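Local coordinates for protein uricase (Arthrobacter globiformis, PDB 2YZC) that catalyses the oxidation of uric acid by molecular oxygen to 5-hydroxyisourate, the precursor of (S)-allantoin, at residues A78-A83 and L89-K94; H95-E98 and W102-G105. All coordinates share one frame; numbering follows the deposited sequence.

How the contacts relate
Both contacts involve helix 85-99 and follow one another along the chain, the first closing at Lys94 and the second opening at His95. Contact 1 ties the middle of the helix back to the loop from helix 67-78; contact 2 packs its last turn against the start of strand 103-117. Their centres lie about 15 Å apart, and they differ in character: a surface salt bridge in the first, buried van der Waals contact in the second. Contact 1 is remote from the active site and the ligand pocket. In contact 2 the side chain of Phe96 comes within about 8 Å of that of the charge-relay residue Lys22 and about 11 Å of the bound allantoate, without belonging to the pocket.

Contact 1 of 2, residues A78-A83 and L89-K94; sequences ARDGFA and LLRLGK
Arg91 reaches from helix 85-99 to the carboxylate of Asp80, and these two residues bury nearly all of the surface in this contact. The guanidinium meets the acid end-on, with both terminal nitrogens directed to a single oxygen. Arg91 NH1 lies 2.8 Å from Asp80 OD2, with an N-H...O angle of 153°, and OD2 receives it on its anti lone pair. Arg91 NH2 gives a second, more bent bond to Asp80 OD2 at 3.0 Å and 138°. The oxygen sits in the guanidinium plane, yet NH2 stands out of the carboxylate plane, so the two flat groups are tilted rather than coplanar. With CG anti to the backbone N (chi1 -176°) and an extended chain from there to NE, Arg91 spans the gap at full length; the shorter Asp80 meets it almost at right angles.

A water gives Arg91 a second link to the 78-83 loop, accepting from Arg91 NH1 at 2.7 Å and donating to Gly81 O at 3.1 Å. The cation also lies against the ring of Phe77, in a cation-pi contact. Gly81 suits its place because its positive phi would press a side chain against the preceding carbonyl; its N bonds to Ala78 O at 2.9 Å, completing a type I turn. A helix-ending glycine turn, with an ion pair at the surface beside it, thus joins the two consecutive helices of a tunnelling-fold (T-fold) domain.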
ATOM      1  N   ALA A  78     -18.500  10.920  20.596  1.00 17.17           N
ATOM      2  CA  ALA A  78     -17.141  10.837  21.130  1.00 18.22           C
ATOM      3  C   ALA A  78     -16.903  11.900  22.197  1.00 18.65           C
ATOM      4  O   ALA A  78     -16.121  11.694  23.119  1.00 17.11           O
ATOM      5  CB  ALA A  78     -16.118  10.987  20.005  1.00 20.18           C
ATOM      6  N   ARG A  79     -17.585  13.033  22.066  1.00 19.16           N
ATOM      7  CA  ARG A  79     -17.456  14.128  23.025  1.00 20.72           C
ATOM      8  C   ARG A  79     -17.748  13.707  24.464  1.00 21.99           C
ATOM      9  O   ARG A  79     -17.135  14.222  25.398  1.00 22.73           O
ATOM     10  CB  ARG A  79     -18.395  15.278  22.638  1.00 20.58           C
ATOM     11  CG  ARG A  79     -18.479  16.395  23.672  1.00 20.83           C
ATOM     12  CD  ARG A  79     -17.149  17.130  23.842  1.00 20.13           C
ATOM     13  NE  ARG A  79     -17.276  18.247  24.779  1.00 24.07           N
ATOM     14  CZ  ARG A  79     -17.135  18.141  26.098  1.00 25.56           C
ATOM     15  NH1 ARG A  79     -16.854  16.966  26.650  1.00 23.41           N
ATOM     16  NH2 ARG A  79     -17.285  19.210  26.870  1.00 23.11           N
ATOM     17  N   ASP A  80     -18.689  12.782  24.648  1.00 23.40           N
ATOM     18  CA  ASP A  80     -19.043  12.314  25.990  1.00 25.78           C
ATOM     19  C   ASP A  80     -18.039  11.308  26.537  1.00 26.50           C
ATOM     20  O   ASP A  80     -18.087  10.948  27.713  1.00 26.86           O
ATOM     21  CB  ASP A  80     -20.430  11.669  25.984  1.00 29.02           C
ATOM     22  CG  ASP A  80     -21.507  12.616  25.515  1.00 32.49           C
ATOM     23  OD1 ASP A  80     -21.574  13.742  26.049  1.00 34.51           O
ATOM     24  OD2 ASP A  80     -22.284  12.236  24.613  1.00 36.87           O
ATOM     25  N   GLY A  81     -17.136  10.850  25.680  1.00 25.52           N
ATOM     26  CA  GLY A  81     -16.152   9.879  26.114  1.00 24.72           C
ATOM     27  C   GLY A  81     -16.721   8.471  26.100  1.00 23.43           C
ATOM     28  O   GLY A  81     -17.934   8.276  26.102  1.00 25.08           O
ATOM     29  N   PHE A  82     -15.839   7.484  26.085  1.00 21.78           N
ATOM     30  CA  PHE A  82     -16.253   6.091  26.065  1.00 22.74           C
ATOM     31  C   PHE A  82     -15.186   5.242  26.739  1.00 22.88           C
ATOM     32  O   PHE A  82     -13.990   5.469  26.550  1.00 23.68           O
ATOM     33  CB  PHE A  82     -16.483   5.617  24.625  1.00 20.73           C
ATOM     34  CG  PHE A  82     -15.413   6.051  23.659  1.00 21.91           C
ATOM     35  CD1 PHE A  82     -15.422   7.336  23.124  1.00 20.75           C
ATOM     36  CD2 PHE A  82     -14.402   5.169  23.278  1.00 20.17           C
ATOM     37  CE1 PHE A  82     -14.437   7.742  22.217  1.00 19.97           C
ATOM     38  CE2 PHE A  82     -13.413   5.563  22.374  1.00 21.28           C
ATOM     39  CZ  PHE A  82     -13.431   6.854  21.841  1.00 21.95           C
ATOM     40  N   ALA A  83     -15.630   4.266  27.527  1.00 22.23           N
ATOM     41  CA  ALA A  83     -14.730   3.387  28.266  1.00 22.85           C
ATOM     42  C   ALA A  83     -13.908   2.483  27.359  1.00 22.03           C
ATOM     43  O   ALA A  83     -12.701   2.337  27.545  1.00 22.06           O
ATOM     44  CB  ALA A  83     -15.532   2.541  29.254  1.00 23.29           C
ATOM     45  N   LEU A  89     -19.190   1.572  20.173  1.00 16.39           N
ATOM     46  CA  LEU A  89     -19.976   1.046  19.066  1.00 16.86           C
ATOM     47  C   LEU A  89     -21.397   0.703  19.515  1.00 18.29           C
ATOM     48  O   LEU A  89     -22.360   0.919  18.772  1.00 16.71           O
ATOM     49  CB  LEU A  89     -19.300  -0.197  18.474  1.00 18.92           C
ATOM     50  CG  LEU A  89     -17.915  -0.008  17.840  1.00 18.26           C
ATOM     51  CD1 LEU A  89     -17.408  -1.352  17.333  1.00 18.93           C
ATOM     52  CD2 LEU A  89     -17.989   0.998  16.698  1.00 18.30           C
ATOM     53  N   LEU A  90     -21.527   0.170  20.727  1.00 17.88           N
ATOM     54  CA  LEU A  90     -22.841  -0.192  21.259  1.00 19.31           C
ATOM     55  C   LEU A  90     -23.740   1.037  21.371  1.00 21.65           C
ATOM     56  O   LEU A  90     -24.939   0.977  21.075  1.00 20.70           O
ATOM     57  CB  LEU A  90     -22.689  -0.870  22.626  1.00 20.40           C
ATOM     58  CG  LEU A  90     -22.219  -2.332  22.586  1.00 22.67           C
ATOM     59  CD1 LEU A  90     -21.767  -2.791  23.967  1.00 24.33           C
ATOM     60  CD2 LEU A  90     -23.364  -3.205  22.083  1.00 26.66           C
ATOM     61  N   ARG A  91     -23.164   2.158  21.784  1.00 21.55           N
ATOM     62  CA  ARG A  91     -23.950   3.373  21.898  1.00 23.22           C
ATOM     63  C   ARG A  91     -24.446   3.804  20.519  1.00 22.19           C
ATOM     64  O   ARG A  91     -25.619   4.143  20.348  1.00 19.92           O
ATOM     65  CB  ARG A  91     -23.128   4.496  22.527  1.00 24.57           C
ATOM     66  CG  ARG A  91     -23.960   5.746  22.757  1.00 28.19           C
ATOM     67  CD  ARG A  91     -23.163   6.909  23.309  1.00 30.73           C
ATOM     68  NE  ARG A  91     -24.029   8.080  23.432  1.00 34.90           N
ATOM     69  CZ  ARG A  91     -23.611   9.305  23.730  1.00 33.43           C
ATOM     70  NH1 ARG A  91     -22.325   9.539  23.941  1.00 33.23           N
ATOM     71  NH2 ARG A  91     -24.487  10.297  23.815  1.00 35.34           N
ATOM     72  N   LEU A  92     -23.550   3.781  19.535  1.00 20.57           N
ATOM     73  CA  LEU A  92     -23.903   4.166  18.170  1.00 20.77           C
ATOM     74  C   LEU A  92     -24.990   3.261  17.598  1.00 21.30           C
ATOM     75  O   LEU A  92     -25.986   3.738  17.054  1.00 21.24           O
ATOM     76  CB  LEU A  92     -22.665   4.106  17.264  1.00 22.28           C
ATOM     77  CG  LEU A  92     -21.658   5.250  17.408  1.00 24.78           C
ATOM     78  CD1 LEU A  92     -20.339   4.895  16.726  1.00 22.49           C
ATOM     79  CD2 LEU A  92     -22.263   6.516  16.809  1.00 22.91           C
ATOM     80  N   GLY A  93     -24.786   1.954  17.720  1.00 20.10           N
ATOM     81  CA  GLY A  93     -25.751   1.003  17.202  1.00 21.00           C
ATOM     82  C   GLY A  93     -27.139   1.170  17.784  1.00 20.53           C
ATOM     83  O   GLY A  93     -28.129   1.170  17.051  1.00 20.93           O
ATOM     84  N   LYS A  94     -27.221   1.304  19.102  1.00 21.03           N
ATOM     85  CA  LYS A  94     -28.515   1.469  19.755  1.00 22.73           C
ATOM     86  C   LYS A  94     -29.176   2.768  19.313  1.00 21.23           C
ATOM     87  O   LYS A  94     -30.391   2.820  19.127  1.00 22.30           O
ATOM     88  CB  LYS A  94     -28.354   1.464  21.274  1.00 23.96           C
ATOM     89  CG  LYS A  94     -27.822   0.159  21.842  1.00 28.39           C
ATOM     90  CD  LYS A  94     -27.636   0.273  23.349  1.00 33.60           C
ATOM     91  CE  LYS A  94     -26.947  -0.949  23.922  1.00 34.65           C
ATOM     92  NZ  LYS A  94     -26.662  -0.784  25.379  1.00 37.87           N
TER
HETATM   93  O   HOH W   1     -20.033   8.025  23.816  1.00 31.17           O

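Contact 2 of 2, residues H95-E98 and W102-G105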
ATOM      1  N   HIS A  95     -28.370   3.811  19.141  1.00 20.66           N
ATOM      2  CA  HIS A  95     -28.881   5.112  18.720  1.00 20.75           C
ATOM      3  C   HIS A  95     -29.623   5.048  17.391  1.00 21.06           C
ATOM      4  O   HIS A  95     -30.767   5.495  17.285  1.00 20.41           O
ATOM      5  CB  HIS A  95     -27.741   6.121  18.578  1.00 20.79           C
ATOM      6  CG  HIS A  95     -28.131   7.358  17.833  1.00 21.79           C
ATOM      7  ND1 HIS A  95     -28.985   8.305  18.358  1.00 23.09           N
ATOM      8  CD2 HIS A  95     -27.828   7.776  16.582  1.00 21.69           C
ATOM      9  CE1 HIS A  95     -29.192   9.253  17.460  1.00 24.20           C
ATOM     10  NE2 HIS A  95     -28.502   8.956  16.375  1.00 24.43           N
ATOM     11  N   PHE A  96     -28.964   4.508  16.370  1.00 19.77           N
ATOM     12  CA  PHE A  96     -29.581   4.424  15.052  1.00 20.97           C
ATOM     13  C   PHE A  96     -30.762   3.468  14.980  1.00 21.25           C
ATOM     14  O   PHE A  96     -31.784   3.791  14.374  1.00 24.39           O
ATOM     15  CB  PHE A  96     -28.538   4.041  14.001  1.00 19.31           C
ATOM     16  CG  PHE A  96     -27.528   5.117  13.744  1.00 21.11           C
ATOM     17  CD1 PHE A  96     -27.916   6.328  13.180  1.00 20.31           C
ATOM     18  CD2 PHE A  96     -26.200   4.943  14.114  1.00 19.74           C
ATOM     19  CE1 PHE A  96     -26.989   7.358  12.994  1.00 21.23           C
ATOM     20  CE2 PHE A  96     -25.265   5.965  13.930  1.00 22.30           C
ATOM     21  CZ  PHE A  96     -25.662   7.171  13.372  1.00 21.04           C
ATOM     22  N   THR A  97     -30.635   2.300  15.595  1.00 22.26           N
ATOM     23  CA  THR A  97     -31.719   1.325  15.559  1.00 24.33           C
ATOM     24  C   THR A  97     -32.952   1.818  16.317  1.00 27.19           C
ATOM     25  O   THR A  97     -34.083   1.662  15.850  1.00 27.52           O
ATOM     26  CB  THR A  97     -31.265  -0.029  16.135  1.00 24.24           C
ATOM     27  OG1 THR A  97     -30.811   0.147  17.479  1.00 28.65           O
ATOM     28  CG2 THR A  97     -30.124  -0.604  15.302  1.00 22.25           C
ATOM     29  N   GLU A  98     -32.731   2.425  17.476  1.00 27.55           N
ATOM     30  CA  GLU A  98     -33.830   2.934  18.287  1.00 30.34           C
ATOM     31  C   GLU A  98     -34.350   4.289  17.804  1.00 29.64           C
ATOM     32  O   GLU A  98     -35.506   4.634  18.033  1.00 28.95           O
ATOM     33  CB  GLU A  98     -33.383   3.052  19.746  1.00 33.53           C
ATOM     34  CG  GLU A  98     -33.121   1.718  20.430  1.00 38.70           C
ATOM     35  CD  GLU A  98     -32.376   1.874  21.744  1.00 44.11           C
ATOM     36  OE1 GLU A  98     -32.769   2.740  22.556  1.00 46.13           O
ATOM     37  OE2 GLU A  98     -31.398   1.125  21.968  1.00 48.06           O
ATOM     38  N   TRP A 102     -37.629   2.619  10.666  1.00 30.86           N
ATOM     39  CA  TRP A 102     -37.301   1.796   9.505  1.00 29.86           C
ATOM     40  C   TRP A 102     -35.903   1.177   9.579  1.00 28.51           C
ATOM     41  O   TRP A 102     -35.562   0.310   8.774  1.00 27.88           O
ATOM     42  CB  TRP A 102     -37.455   2.612   8.217  1.00 31.00           C
ATOM     43  CG  TRP A 102     -36.596   3.829   8.164  1.00 31.50           C
ATOM     44  CD1 TRP A 102     -35.294   3.898   7.761  1.00 32.15           C
ATOM     45  CD2 TRP A 102     -36.968   5.156   8.550  1.00 32.64           C
ATOM     46  NE1 TRP A 102     -34.831   5.185   7.872  1.00 33.32           N
ATOM     47  CE2 TRP A 102     -35.838   5.980   8.354  1.00 32.64           C
ATOM     48  CE3 TRP A 102     -38.148   5.731   9.042  1.00 33.36           C
ATOM     49  CZ2 TRP A 102     -35.851   7.349   8.635  1.00 33.60           C
ATOM     50  CZ3 TRP A 102     -38.160   7.094   9.322  1.00 33.38           C
ATOM     51  CH2 TRP A 102     -37.017   7.887   9.116  1.00 32.42           C
ATOM     52  N   VAL A 103     -35.097   1.628  10.537  1.00 26.41           N
ATOM     53  CA  VAL A 103     -33.754   1.079  10.731  1.00 24.66           C
ATOM     54  C   VAL A 103     -33.901  -0.053  11.745  1.00 25.27           C
ATOM     55  O   VAL A 103     -34.130   0.187  12.934  1.00 25.70           O
ATOM     56  CB  VAL A 103     -32.780   2.146  11.277  1.00 22.93           C
ATOM     57  CG1 VAL A 103     -31.447   1.504  11.654  1.00 23.55           C
ATOM     58  CG2 VAL A 103     -32.562   3.217  10.220  1.00 23.29           C
ATOM     59  N   THR A 104     -33.772  -1.285  11.266  1.00 24.60           N
ATOM     60  CA  THR A 104     -33.939  -2.465  12.107  1.00 26.67           C
ATOM     61  C   THR A 104     -32.650  -3.046  12.669  1.00 25.53           C
ATOM     62  O   THR A 104     -32.679  -3.908  13.545  1.00 25.58           O
ATOM     63  CB  THR A 104     -34.669  -3.575  11.329  1.00 27.38           C
ATOM     64  OG1 THR A 104     -33.948  -3.866  10.125  1.00 30.52           O
ATOM     65  CG2 THR A 104     -36.072  -3.130  10.965  1.00 30.76           C
ATOM     66  N   GLY A 105     -31.518  -2.569  12.168  1.00 24.19           N
ATOM     67  CA  GLY A 105     -30.246  -3.076  12.642  1.00 21.84           C
ATOM     68  C   GLY A 105     -29.107  -2.404  11.913  1.00 20.20           C
ATOM     69  O   GLY A 105     -29.276  -1.323  11.351  1.00 20.08           O
TER
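Thr97 OG1 shares its hydrogen bonding between two carbonyls of its own helix, Gly93 O and Lys94 O, so the hydroxyl turns back along the helix while its methyl faces strand 103-117. The torsion explains this division: OG1 lies between the backbone N and the carbonyl carbon (chi1 58°), and CG2 takes the place anti to the carbonyl carbon. Thr97 CG2 then rests on the strand backbone, 3.6 Å from Gly105 CA. Threonine fits here by offering a hydroxyl to the helix and a methyl to the strand, where it meets bare backbone at Gly105.

Val103 supplies the complementary contact. It points toward the helix and brings CG1 to 3.6 Å from Phe96 O and 3.9 Å from Thr97 CA, so a branched hydrocarbon lies against the helix backbone. The two methyls, Thr97 CG2 and Val103 CG1, are only loosely apposed at 4.4 Å. Val103 also packs on Leu48 of strand 38-50, as does the ring of Phe96, which leads away from strand 103-117 into the layer between helix and sheet; His95 CD2 sits over the centre of one face of that ring. Beside Val103, Thr104 and Gly105 form a classic beta bulge opposite Arg49.

Thr97 O and Val103 O approach to 3.3 Å, but both are acceptors and make no bond. No hydrogen bond crosses the contact, which implies that the helix end and the strand are held together here by van der Waals fit, with the threonine hydroxyl satisfied inside its own helix.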